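Local atomic coordinates of alpha-toxin (Clostridium novyi, PDB entry 2VK9), a protein that belongs to the large clostridial toxins and combines, in its catalytic fragment, a GT-A-type domain with an N-terminal bundle of helices. Residues 7-12 / 25-30; 18-23 / 66-71; 48-53 / 488-493. One frame throughout, in Å; residues are numbered along the deposited sequence.

Interaction 1: residues 7-12 / 25-30; sequences QLMKIA and LILDAL
The N-terminal helical bundle of the toxin is closed here by the loop that precedes its first long helix: Met9, on a type I beta turn from Gln7 to Lys10, packs against Ile26, Leu27 and Leu30 of helix 21-35. The loop folds back onto the helix that follows it, and the contact is apolar, with no hydrogen bond between the two segments. Nearest backbones are those of Met9 and Leu27, whose CA atoms stand 7.9 Å apart, so side chains fill the gap.

Met9 points its CB toward the helix and uses three of its carbons. CG, anti to the backbone N (chi1 157°), comes to 3.4 Å from Leu27 CD1, while CB lies 3.7 Å from Leu30 CD2. With the chain bent at chi2 and chi3, the terminal methyl CE sits 3.8 Å from Ile26 CG2 and also touches Leu30 CD2; the Met9 chain and the Ile26 side chain cross at about a right angle. Leu30 CD2 thus meets both ends of the methionine. Phe75 of helix 69-90 adjoins Met9 and Leu30 as well, making a small core shared by the loop and two helices, and Ile26 reaches on to Leu55 and Tyr59 of helix 42-62.

Beyond Met9 the chain makes an inverse gamma turn centred on Lys10, whose aliphatic part runs past Leu27 at the margin of the core. Lys10 CE lies 3.9 Å from Leu27 CD2.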
# COMPACT_ATOMS: atom_id res chain seq x y z
N GLN A 7 7.26 -18.87 -39.47
CA GLN A 7 6.43 -19.61 -40.43
C GLN A 7 5.14 -20.06 -39.74
O GLN A 7 4.05 -19.95 -40.29
CB GLN A 7 7.19 -20.83 -40.93
CG GLN A 7 8.70 -20.64 -41.09
CD GLN A 7 9.06 -19.83 -42.34
OE1 GLN A 7 8.71 -20.22 -43.47
NE2 GLN A 7 9.76 -18.71 -42.14
N LEU A 8 5.33 -20.53 -38.55
CA LEU A 8 4.24 -21.00 -37.71
C LEU A 8 3.22 -19.90 -37.46
O LEU A 8 2.09 -20.16 -37.36
CB LEU A 8 4.77 -21.53 -36.37
CG LEU A 8 3.73 -22.07 -35.39
CD1 LEU A 8 3.02 -23.28 -35.97
CD2 LEU A 8 4.37 -22.41 -34.05
N MET A 9 3.75 -18.73 -37.35
CA MET A 9 2.95 -17.53 -37.13
C MET A 9 1.96 -17.24 -38.27
O MET A 9 1.09 -16.37 -38.13
CB MET A 9 3.88 -16.33 -36.89
CG MET A 9 3.26 -15.00 -37.20
SD MET A 9 2.21 -14.45 -35.87
CE MET A 9 3.36 -13.33 -35.09
N LYS A 10 2.07 -17.96 -39.38
CA LYS A 10 1.01 -17.95 -40.40
C LYS A 10 -0.17 -18.87 -40.01
O LYS A 10 -0.47 -19.90 -40.64
CB LYS A 10 1.58 -18.20 -41.79
CG LYS A 10 2.40 -17.00 -42.32
CD LYS A 10 3.77 -16.84 -41.63
CE LYS A 10 4.60 -15.70 -42.22
NZ LYS A 10 5.27 -16.01 -43.51
N ILE A 11 -0.77 -18.48 -38.88
CA ILE A 11 -2.09 -18.85 -38.41
C ILE A 11 -2.80 -17.51 -38.55
O ILE A 11 -4.00 -17.38 -38.33
CB ILE A 11 -2.05 -19.34 -36.89
CG1 ILE A 11 -3.45 -19.51 -36.29
CG2 ILE A 11 -1.26 -18.36 -36.00
CD1 ILE A 11 -4.17 -20.82 -36.63
N ALA A 12 -2.01 -16.52 -38.95
CA ALA A 12 -2.46 -15.15 -39.16
C ALA A 12 -2.67 -14.81 -40.64
O ALA A 12 -2.80 -13.64 -41.00
CB ALA A 12 -1.46 -14.19 -38.54
N LEU A 25 6.84 -6.10 -40.08
CA LEU A 25 7.59 -5.64 -38.92
C LEU A 25 7.52 -6.63 -37.75
O LEU A 25 8.55 -6.97 -37.17
CB LEU A 25 7.14 -4.24 -38.47
CG LEU A 25 7.60 -3.04 -39.30
CD1 LEU A 25 7.26 -1.74 -38.58
CD2 LEU A 25 9.07 -3.09 -39.62
N ILE A 26 6.31 -7.10 -37.45
CA ILE A 26 6.07 -8.12 -36.43
C ILE A 26 6.80 -9.39 -36.81
O ILE A 26 7.48 -9.98 -35.97
CB ILE A 26 4.57 -8.46 -36.31
CG1 ILE A 26 3.78 -7.27 -35.78
CG2 ILE A 26 4.36 -9.70 -35.43
CD1 ILE A 26 2.32 -7.32 -36.16
N LEU A 27 6.66 -9.79 -38.07
CA LEU A 27 7.24 -11.02 -38.59
C LEU A 27 8.75 -10.99 -38.53
O LEU A 27 9.37 -12.03 -38.38
CB LEU A 27 6.78 -11.25 -40.03
CG LEU A 27 5.73 -12.34 -40.37
CD1 LEU A 27 4.78 -12.71 -39.24
CD2 LEU A 27 4.94 -11.88 -41.59
N ASP A 28 9.34 -9.80 -38.65
CA ASP A 28 10.79 -9.62 -38.56
C ASP A 28 11.27 -9.64 -37.12
O ASP A 28 12.29 -10.26 -36.82
CB ASP A 28 11.23 -8.31 -39.20
CG ASP A 28 11.00 -8.28 -40.70
OD1 ASP A 28 10.45 -9.27 -41.25
OD2 ASP A 28 11.35 -7.26 -41.32
N ALA A 29 10.54 -8.95 -36.25
CA ALA A 29 10.85 -8.97 -34.83
C ALA A 29 10.70 -10.38 -34.24
O ALA A 29 11.51 -10.79 -33.41
CB ALA A 29 9.98 -7.99 -34.09
N LEU A 30 9.70 -11.13 -34.70
CA LEU A 30 9.56 -12.52 -34.29
C LEU A 30 10.69 -13.38 -34.85
O LEU A 30 11.14 -14.33 -34.21
CB LEU A 30 8.22 -13.09 -34.72
CG LEU A 30 7.97 -14.51 -34.19
CD1 LEU A 30 7.87 -14.50 -32.68
CD2 LEU A 30 6.74 -15.13 -34.80

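Interaction 2: residues 18-23 / 66-71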
# COMPACT_ATOMS: atom_id res chain seq x y z
N ARG A 18 -2.62 -9.54 -49.10
CA ARG A 18 -1.23 -9.06 -49.11
C ARG A 18 -0.76 -8.76 -47.70
O ARG A 18 -1.56 -8.36 -46.85
CB ARG A 18 -1.11 -7.80 -49.96
CG ARG A 18 -1.27 -8.04 -51.46
CD ARG A 18 -1.19 -6.74 -52.27
NE ARG A 18 0.20 -6.27 -52.44
CZ ARG A 18 1.06 -6.76 -53.34
NH1 ARG A 18 0.70 -7.75 -54.16
NH2 ARG A 18 2.29 -6.27 -53.42
N LYS A 19 0.52 -8.98 -47.45
CA LYS A 19 1.12 -8.67 -46.16
C LYS A 19 1.32 -7.16 -46.07
O LYS A 19 1.88 -6.55 -46.98
CB LYS A 19 2.46 -9.39 -45.99
CG LYS A 19 2.40 -10.91 -45.79
CD LYS A 19 3.76 -11.53 -46.14
CE LYS A 19 3.83 -13.00 -45.79
NZ LYS A 19 2.88 -13.88 -46.55
N GLU A 20 0.84 -6.55 -44.99
CA GLU A 20 1.07 -5.14 -44.76
C GLU A 20 2.50 -4.92 -44.24
O GLU A 20 3.08 -5.82 -43.62
CB GLU A 20 0.04 -4.57 -43.79
CG GLU A 20 -1.43 -4.84 -44.17
CD GLU A 20 -2.02 -6.10 -43.51
OE1 GLU A 20 -3.19 -6.05 -43.08
OE2 GLU A 20 -1.31 -7.13 -43.40
N PRO A 21 3.10 -3.75 -44.53
CA PRO A 21 4.42 -3.44 -43.96
C PRO A 21 4.49 -3.61 -42.43
O PRO A 21 5.45 -4.21 -41.94
CB PRO A 21 4.68 -1.99 -44.38
CG PRO A 21 3.42 -1.50 -44.97
CD PRO A 21 2.65 -2.68 -45.44
N GLU A 22 3.50 -3.11 -41.70
CA GLU A 22 3.50 -3.27 -40.23
C GLU A 22 3.25 -4.71 -39.73
O GLU A 22 3.55 -5.02 -38.57
CB GLU A 22 2.57 -2.26 -39.52
CG GLU A 22 1.31 -1.87 -40.26
CD GLU A 22 1.55 -0.86 -41.38
OE1 GLU A 22 2.19 0.19 -41.15
OE2 GLU A 22 1.08 -1.12 -42.51
N TYR A 23 2.73 -5.57 -40.60
CA TYR A 23 2.64 -7.00 -40.34
C TYR A 23 4.02 -7.63 -40.51
O TYR A 23 4.44 -8.43 -39.69
CB TYR A 23 1.61 -7.66 -41.26
CG TYR A 23 1.44 -9.18 -41.14
CD1 TYR A 23 1.52 -9.83 -39.90
CD2 TYR A 23 1.16 -9.96 -42.27
CE1 TYR A 23 1.35 -11.21 -39.80
CE2 TYR A 23 0.99 -11.33 -42.17
CZ TYR A 23 1.08 -11.95 -40.94
OH TYR A 23 0.90 -13.30 -40.84
N SER A 66 -9.06 -5.79 -39.29
CA SER A 66 -8.29 -6.82 -39.98
C SER A 66 -8.62 -8.21 -39.51
O SER A 66 -8.95 -8.41 -38.35
CB SER A 66 -6.79 -6.60 -39.81
OG SER A 66 -6.07 -7.69 -40.34
N GLY A 67 -8.52 -9.16 -40.42
CA GLY A 67 -8.83 -10.54 -40.11
C GLY A 67 -7.71 -11.21 -39.38
O GLY A 67 -7.89 -12.29 -38.85
N ARG A 68 -6.55 -10.55 -39.35
CA ARG A 68 -5.34 -11.06 -38.68
C ARG A 68 -5.36 -10.82 -37.17
O ARG A 68 -4.58 -11.43 -36.45
CB ARG A 68 -4.07 -10.43 -39.27
CG ARG A 68 -3.96 -10.51 -40.78
CD ARG A 68 -2.55 -10.31 -41.30
NE ARG A 68 -2.35 -11.13 -42.50
CZ ARG A 68 -2.18 -10.67 -43.73
NH1 ARG A 68 -2.15 -9.37 -43.98
NH2 ARG A 68 -2.03 -11.52 -44.73
N ASN A 69 -6.24 -9.94 -36.71
CA ASN A 69 -6.26 -9.51 -35.32
C ASN A 69 -6.39 -10.61 -34.28
O ASN A 69 -5.66 -10.61 -33.30
CB ASN A 69 -7.33 -8.46 -35.08
CG ASN A 69 -6.95 -7.12 -35.63
OD1 ASN A 69 -5.84 -6.93 -36.14
ND2 ASN A 69 -7.86 -6.16 -35.55
N LEU A 70 -7.34 -11.53 -34.50
CA LEU A 70 -7.57 -12.59 -33.53
C LEU A 70 -6.34 -13.48 -33.37
O LEU A 70 -5.95 -13.82 -32.27
CB LEU A 70 -8.78 -13.44 -33.95
CG LEU A 70 -9.16 -14.59 -33.01
CD1 LEU A 70 -9.57 -14.06 -31.65
CD2 LEU A 70 -10.26 -15.44 -33.62
N ALA A 71 -5.70 -13.78 -34.50
CA ALA A 71 -4.48 -14.56 -34.48
C ALA A 71 -3.38 -13.83 -33.72
O ALA A 71 -2.63 -14.44 -32.95
CB ALA A 71 -4.04 -14.88 -35.89
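The backbones of segments 18-23 and 66-71 stay well apart, the nearest CA atoms being those of Tyr23 and Arg68 at 9.1 Å, and each segment runs from a loop into the start of a helix. Arg68 spans the gap. Its NH1 donates a nearly straight bond to Arg18 O, 3.1 Å away and in the guanidinium plane, though NH1 itself stands above the carbonyl plane. The same NH1 forms a salt bridge with Glu20 OE2, whose very short modelled length is doubtful at this resolution. Tyr23 CG is anti to its backbone N (chi1 178°), which sends the ring toward Arg68; ring and guanidinium planes are 18° apart. Arg68 CD sits over the centre of that ring in a CH-pi contact, 3.8 Å from the Tyr23 centroid, and Tyr23 CE2 lies 3.4 Å from Arg68 NE. Ala12 O and Lys17 O accept from NE and NH2, so all three guanidinium nitrogens have an acceptor. Ser66 OG caps Arg68 N and also bonds to Tyr59 OH, which Glu20 OE1 shares. Glu20 is the N-cap residue of helix 21-35; the arrangement pins two helix starts together at one end of the N-terminal helical bundle.

Interaction 3: residues 48-53 / 488-493; sequences KLSKLN and YHFIKN
The Phe490 ring lies against the backbone of helix 42-62, one face turned to the Leu49 peptide, with Leu49 O 4.0 Å above the ring plane and over its centre. Ser50 CA and Asn53 CB approach the ring obliquely. The three residues meet different ring atoms. CE2 is 3.6 Å from Leu49 CB, and CD2 is 3.7 Å from Ser50 CA. On the other side of CG, CD1 is 3.9 Å from Asn53 CB. The Asn53 amide and the ring are inclined to each other by 37°.

Closeness of the main chains makes this possible, as the CA atoms of Ser50 and Phe490 are only 5.3 Å apart. Helix 477-488 has just ended: His489 is the first residue to leave helical angles, and Phe490 follows with a positive phi (58°), in the left-handed helical region, its CB toward the helix. CG lies anti to the carbonyl carbon (chi1 -49°), and from there the ring extends over the helix surface.

No hydrogen bond crosses the contact: Ser50 OG packs 3.8 Å from Phe490 CB, and Asn53 ND2 stands 3.7 Å from His489 O. The other end of that amide, OD1, accepts a hydrogen bond from Arg76 NE of helix 69-90, which ties the asparagine to the next helix of the bundle.

Around the phenylalanine the packing continues with the ring of Tyr46 on helix 42-62 and with Tyr80 and Leu83 of helix 69-90, while Leu49 also touches Phe33 of helix 21-35. The loop after helix 477-488 therefore inserts one aromatic side chain between helices 42-62 and 69-90.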
# COMPACT_ATOMS: atom_id res chain seq x y z
N LYS A 48 12.65 -6.60 -25.73
CA LYS A 48 12.31 -7.21 -27.02
C LYS A 48 10.89 -7.78 -27.06
O LYS A 48 10.21 -7.68 -28.08
CB LYS A 48 13.33 -8.27 -27.43
CG LYS A 48 14.50 -7.69 -28.20
CD LYS A 48 15.51 -8.76 -28.56
CE LYS A 48 16.80 -8.12 -29.04
NZ LYS A 48 17.72 -9.15 -29.65
N LEU A 49 10.44 -8.35 -25.95
CA LEU A 49 9.05 -8.76 -25.81
C LEU A 49 8.14 -7.53 -25.79
O LEU A 49 7.00 -7.58 -26.23
CB LEU A 49 8.85 -9.59 -24.54
CG LEU A 49 9.51 -10.96 -24.49
CD1 LEU A 49 9.59 -11.45 -23.06
CD2 LEU A 49 8.76 -11.95 -25.36
N SER A 50 8.67 -6.43 -25.27
CA SER A 50 7.94 -5.17 -25.21
C SER A 50 7.79 -4.55 -26.60
O SER A 50 6.78 -3.88 -26.87
CB SER A 50 8.65 -4.20 -24.26
OG SER A 50 7.84 -3.06 -23.99
N LYS A 51 8.78 -4.76 -27.47
CA LYS A 51 8.71 -4.30 -28.86
C LYS A 51 7.67 -5.09 -29.63
O LYS A 51 6.88 -4.52 -30.38
CB LYS A 51 10.07 -4.41 -29.56
CG LYS A 51 10.86 -3.09 -29.65
CD LYS A 51 11.75 -2.85 -28.40
CE LYS A 51 12.40 -1.46 -28.38
NZ LYS A 51 13.52 -1.33 -29.36
N LEU A 52 7.67 -6.40 -29.45
CA LEU A 52 6.71 -7.28 -30.10
C LEU A 52 5.29 -6.91 -29.74
O LEU A 52 4.40 -6.94 -30.59
CB LEU A 52 6.98 -8.74 -29.73
CG LEU A 52 8.12 -9.40 -30.52
CD1 LEU A 52 8.72 -10.51 -29.71
CD2 LEU A 52 7.63 -9.92 -31.86
N ASN A 53 5.07 -6.55 -28.48
CA ASN A 53 3.74 -6.17 -28.03
C ASN A 53 3.28 -4.86 -28.64
O ASN A 53 2.10 -4.67 -28.94
CB ASN A 53 3.70 -6.09 -26.51
CG ASN A 53 2.33 -5.76 -25.99
OD1 ASN A 53 1.43 -6.59 -25.99
ND2 ASN A 53 2.16 -4.53 -25.55
N TYR A 488 3.63 -6.72 -16.53
CA TYR A 488 3.20 -7.96 -17.16
C TYR A 488 2.63 -7.74 -18.57
O TYR A 488 2.76 -8.62 -19.43
CB TYR A 488 2.20 -8.67 -16.25
CG TYR A 488 1.72 -10.03 -16.72
CD1 TYR A 488 2.53 -11.16 -16.61
CD2 TYR A 488 0.44 -10.17 -17.25
CE1 TYR A 488 2.06 -12.42 -17.04
CE2 TYR A 488 -0.03 -11.41 -17.68
CZ TYR A 488 0.78 -12.52 -17.57
OH TYR A 488 0.27 -13.73 -18.00
N HIS A 489 2.03 -6.58 -18.80
CA HIS A 489 1.42 -6.26 -20.09
C HIS A 489 2.26 -5.30 -20.93
O HIS A 489 1.76 -4.74 -21.92
CB HIS A 489 -0.01 -5.70 -19.92
CG HIS A 489 -1.03 -6.75 -19.58
ND1 HIS A 489 -2.18 -6.46 -18.88
CD2 HIS A 489 -1.07 -8.08 -19.83
CE1 HIS A 489 -2.89 -7.57 -18.72
NE2 HIS A 489 -2.23 -8.56 -19.29
N PHE A 490 3.52 -5.11 -20.55
CA PHE A 490 4.46 -4.29 -21.32
C PHE A 490 4.03 -2.84 -21.56
O PHE A 490 4.39 -2.25 -22.57
CB PHE A 490 4.76 -4.94 -22.66
CG PHE A 490 5.11 -6.38 -22.57
CD1 PHE A 490 4.17 -7.36 -22.87
CD2 PHE A 490 6.39 -6.78 -22.20
CE1 PHE A 490 4.50 -8.70 -22.79
CE2 PHE A 490 6.72 -8.12 -22.11
CZ PHE A 490 5.77 -9.08 -22.41
N ILE A 491 3.28 -2.27 -20.63
CA ILE A 491 2.84 -0.88 -20.74
C ILE A 491 3.36 -0.04 -19.57
O ILE A 491 4.20 -0.51 -18.79
CB ILE A 491 1.30 -0.78 -20.90
CG1 ILE A 491 0.58 -1.43 -19.70
CG2 ILE A 491 0.87 -1.42 -22.24
CD1 ILE A 491 -0.92 -1.67 -19.88
N LYS A 492 2.89 1.20 -19.46
CA LYS A 492 3.31 2.10 -18.37
C LYS A 492 2.18 3.02 -17.94
O LYS A 492 1.39 3.48 -18.77
CB LYS A 492 4.55 2.91 -18.77
CG LYS A 492 4.41 3.79 -20.01
CD LYS A 492 5.78 4.28 -20.51
CE LYS A 492 5.65 5.25 -21.70
NZ LYS A 492 5.29 6.64 -21.27
N ASN A 493 2.10 3.28 -16.64
CA ASN A 493 1.09 4.19 -16.07
C ASN A 493 -0.37 3.79 -16.30
O ASN A 493 -1.24 4.66 -16.32
CB ASN A 493 1.30 5.63 -16.56
CG ASN A 493 2.62 6.19 -16.12
OD1 ASN A 493 3.31 5.62 -15.28
ND2 ASN A 493 2.99 7.33 -16.69

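Overall arrangement
Interactions 1 and 2 are neighbours, about 10 Å between centres, and share helix 21-35. They touch where Ala12 CB packs 3.4 Å from Tyr23 OH, and their segments alternate along the chain. Interaction 3 lies about 17 Å from interaction 1 and 19 Å from interaction 2, centre to centre; Leu52 CD2 packs on Ala29 and Leu30, whereas interactions 2 and 3 do not touch, their nearest atoms about 8 Å apart. Helices 21-35, 42-62 and 69-90 follow one another in sequence. Interactions 1 and 2 knit that N-terminal unit internally, while interaction 3 joins it to a loop 435 residues further along, docking the bundle on the catalytic fragment's later part.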